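Local structure of membrane protein (5DL5) at residues N320-D325 and A356-W361. The protein forms an OprD-family beta-barrel in the outer membrane of Acinetobacter baumannii and probably lets small molecules, antibiotics among them, pass through it. Numbering follows the deposited sequence.
Sequences NSYMSD and AFVYGW. With C8E ((hydroxyethyloxy)tri(ethyloxy)octane), chain B.
Tyr-322 lays its ring obliquely across Val-358 and Ala-356. Its CE2 lies 3.8 Å from CG2 of Val-358. Farther along the ring, Tyr-322 OH comes within 3.7 Å of CB of Ala-356. The two branches of Val-358 divide the loop between them. CG2 serves the tyrosine, while CG1 meets Asn-320, approaching its CB at 4.0 Å and lying at much the same distance from the amide carbon and nitrogen. CG1 stands anti to the backbone N (chi1 -172°), and this torsion sets the two methyls toward different loop residues. All these touches across the contact are apolar or van der Waals.

The polar ends are held from the next strand, 332-341, where Gln-335 bonds both Tyr-322 OH and Asn-320 OD1 and also packs on Ala-356 and Val-358. Gln-337 is a second partner of Tyr-322 OH, and Ser-333 OG bonds to ND2 of Asn-320. On strand 371-384, the carboxylate of Glu-376 takes the backbone N-H groups of Met-323 and Ser-324, which fixes the loop just past the tyrosine. Within the loop, Tyr-322 N bonds to Ser-324 O at 3.0 Å, closing a tight bend. Tyr-322 O accepts a hydrogen bond of 2.9 Å from the terminal O21 of the bound detergent C8E.

Residues 320-325 belong to the long loop between strands 289-300 and 332-341, folded against the inner wall of the barrel. Inward-folded loops of this kind narrow the channel in OprD-family porins. Here small aliphatic groups of the wall meet the flanks of polar side chains. Shape fits the loop to strand 351-365, while neighbouring glutamine, serine and glutamate side chains supply the hydrogen bonds that hold it.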
loop_
_atom_site.group_PDB
_atom_site.type_symbol
_atom_site.label_atom_id
_atom_site.label_comp_id
_atom_site.label_asym_id
_atom_site.label_seq_id
_atom_site.Cartn_x
_atom_site.Cartn_y
_atom_site.Cartn_z
ATOM N N ASN A 320 10.309 -0.944 -6.994
ATOM C CA ASN A 320 11.343 0.015 -6.504
ATOM C C ASN A 320 10.648 1.018 -5.621
ATOM O O ASN A 320 10.432 2.214 -5.969
ATOM C CB ASN A 320 12.098 0.715 -7.582
ATOM C CG ASN A 320 12.941 -0.235 -8.437
ATOM O OD1 ASN A 320 13.010 -1.437 -8.193
ATOM N ND2 ASN A 320 13.540 0.311 -9.486
ATOM N N SER A 321 10.387 0.534 -4.415
ATOM C CA SER A 321 9.467 1.176 -3.498
ATOM C C SER A 321 9.811 0.741 -2.080
ATOM O O SER A 321 9.529 -0.392 -1.715
ATOM C CB SER A 321 8.003 0.736 -3.746
ATOM O OG SER A 321 7.144 1.590 -2.939
ATOM N N TYR A 322 10.441 1.628 -1.341
ATOM C CA TYR A 322 10.850 1.390 0.064
ATOM C C TYR A 322 10.514 2.651 0.822
ATOM O O TYR A 322 9.361 2.943 0.934
ATOM C CB TYR A 322 12.367 0.993 0.191
ATOM C CG TYR A 322 12.691 -0.367 -0.462
ATOM C CD1 TYR A 322 12.392 -1.570 0.216
ATOM C CD2 TYR A 322 13.192 -0.443 -1.774
ATOM C CE1 TYR A 322 12.585 -2.812 -0.387
ATOM C CE2 TYR A 322 13.397 -1.668 -2.392
ATOM C CZ TYR A 322 13.183 -2.847 -1.661
ATOM O OH TYR A 322 13.448 -4.055 -2.240
ATOM N N MET A 323 11.449 3.471 1.275
ATOM C CA MET A 323 11.038 4.738 1.871
ATOM C C MET A 323 10.676 5.653 0.687
ATOM O O MET A 323 9.611 6.207 0.655
ATOM C CB MET A 323 12.081 5.371 2.751
ATOM C CG MET A 323 11.562 6.745 3.200
ATOM S SD MET A 323 12.785 7.609 4.149
ATOM C CE MET A 323 13.990 8.046 2.926
ATOM N N SER A 324 11.567 5.807 -0.308
ATOM C CA SER A 324 11.178 6.482 -1.545
ATOM C C SER A 324 10.515 5.533 -2.481
ATOM O O SER A 324 10.835 4.344 -2.515
ATOM C CB SER A 324 12.428 7.091 -2.265
ATOM O OG SER A 324 12.082 7.530 -3.538
ATOM N N ASP A 325 9.589 6.041 -3.284
ATOM C CA ASP A 325 8.915 5.208 -4.263
ATOM C C ASP A 325 9.433 5.379 -5.674
ATOM O O ASP A 325 8.876 4.735 -6.606
ATOM C CB ASP A 325 7.462 5.517 -4.266
ATOM C CG ASP A 325 6.777 5.011 -2.983
ATOM O OD1 ASP A 325 6.987 3.866 -2.562
ATOM O OD2 ASP A 325 5.969 5.765 -2.490
ATOM N N ALA A 356 18.743 -4.220 0.035
ATOM C CA ALA A 356 18.533 -3.740 -1.279
ATOM C C ALA A 356 19.182 -2.375 -1.473
ATOM O O ALA A 356 19.407 -1.606 -0.511
ATOM C CB ALA A 356 17.010 -3.621 -1.541
ATOM N N PHE A 357 19.516 -2.100 -2.720
ATOM C CA PHE A 357 20.047 -0.825 -3.166
ATOM C C PHE A 357 19.258 -0.381 -4.417
ATOM O O PHE A 357 19.076 -1.200 -5.264
ATOM C CB PHE A 357 21.492 -0.927 -3.491
ATOM C CG PHE A 357 22.048 0.330 -4.051
ATOM C CD1 PHE A 357 22.294 1.409 -3.223
ATOM C CD2 PHE A 357 22.317 0.459 -5.425
ATOM C CE1 PHE A 357 22.777 2.612 -3.717
ATOM C CE2 PHE A 357 22.846 1.662 -5.930
ATOM C CZ PHE A 357 23.057 2.733 -5.062
ATOM N N VAL A 358 18.713 0.844 -4.398
ATOM C CA VAL A 358 17.947 1.392 -5.490
ATOM C C VAL A 358 18.517 2.784 -5.841
ATOM O O VAL A 358 18.858 3.584 -4.928
ATOM C CB VAL A 358 16.434 1.583 -5.149
ATOM C CG1 VAL A 358 15.705 1.966 -6.444
ATOM C CG2 VAL A 358 15.898 0.299 -4.520
ATOM N N TYR A 359 18.734 2.991 -7.144
ATOM C CA TYR A 359 19.363 4.245 -7.642
ATOM C C TYR A 359 18.398 4.790 -8.663
ATOM O O TYR A 359 18.040 4.049 -9.642
ATOM C CB TYR A 359 20.753 3.924 -8.249
ATOM C CG TYR A 359 21.429 5.127 -8.772
ATOM C CD1 TYR A 359 21.946 6.139 -7.902
ATOM C CD2 TYR A 359 21.547 5.313 -10.130
ATOM C CE1 TYR A 359 22.528 7.299 -8.418
ATOM C CE2 TYR A 359 22.103 6.439 -10.663
ATOM C CZ TYR A 359 22.581 7.448 -9.842
ATOM O OH TYR A 359 23.155 8.512 -10.499
ATOM N N GLY A 360 18.100 6.078 -8.551
ATOM C CA GLY A 360 17.114 6.751 -9.395
ATOM C C GLY A 360 17.743 7.946 -10.024
ATOM O O GLY A 360 18.535 8.616 -9.371
ATOM N N TRP A 361 17.349 8.282 -11.278
ATOM C CA TRP A 361 17.951 9.409 -11.953
ATOM C C TRP A 361 17.048 9.997 -12.999
ATOM O O TRP A 361 15.986 9.430 -13.242
ATOM C CB TRP A 361 19.306 8.951 -12.591
ATOM C CG TRP A 361 19.223 8.041 -13.745
ATOM C CD1 TRP A 361 19.219 8.421 -15.088
ATOM C CD2 TRP A 361 19.070 6.601 -13.732
ATOM N NE1 TRP A 361 19.070 7.301 -15.878
ATOM C CE2 TRP A 361 18.974 6.184 -15.059
ATOM C CE3 TRP A 361 18.948 5.625 -12.715
ATOM C CZ2 TRP A 361 18.887 4.829 -15.403
ATOM C CZ3 TRP A 361 18.810 4.232 -13.113
ATOM C CH2 TRP A 361 18.752 3.893 -14.409
HETATM C C6 C8E B . 0.945 15.305 7.786
HETATM C C7 C8E B . 2.103 14.515 8.461
HETATM C C8 C8E B . 3.539 14.986 8.129
HETATM O O9 C8E B . 4.545 13.912 8.052
HETATM C C10 C8E B . 5.124 13.963 6.752
HETATM C C11 C8E B . 4.258 13.164 5.761
HETATM O O12 C8E B . 4.993 12.776 4.621
HETATM C C13 C8E B . 6.104 11.890 4.823
HETATM C C14 C8E B . 5.689 10.458 4.612
HETATM O O15 C8E B . 6.532 9.725 3.727
HETATM C C16 C8E B . 6.768 10.233 2.406
HETATM C C17 C8E B . 6.915 8.983 1.542
HETATM O O18 C8E B . 7.429 7.941 2.427
HETATM C C19 C8E B . 6.917 6.625 2.174
HETATM C C20 C8E B . 7.650 5.641 3.069
HETATM O O21 C8E B . 7.491 4.220 2.789
#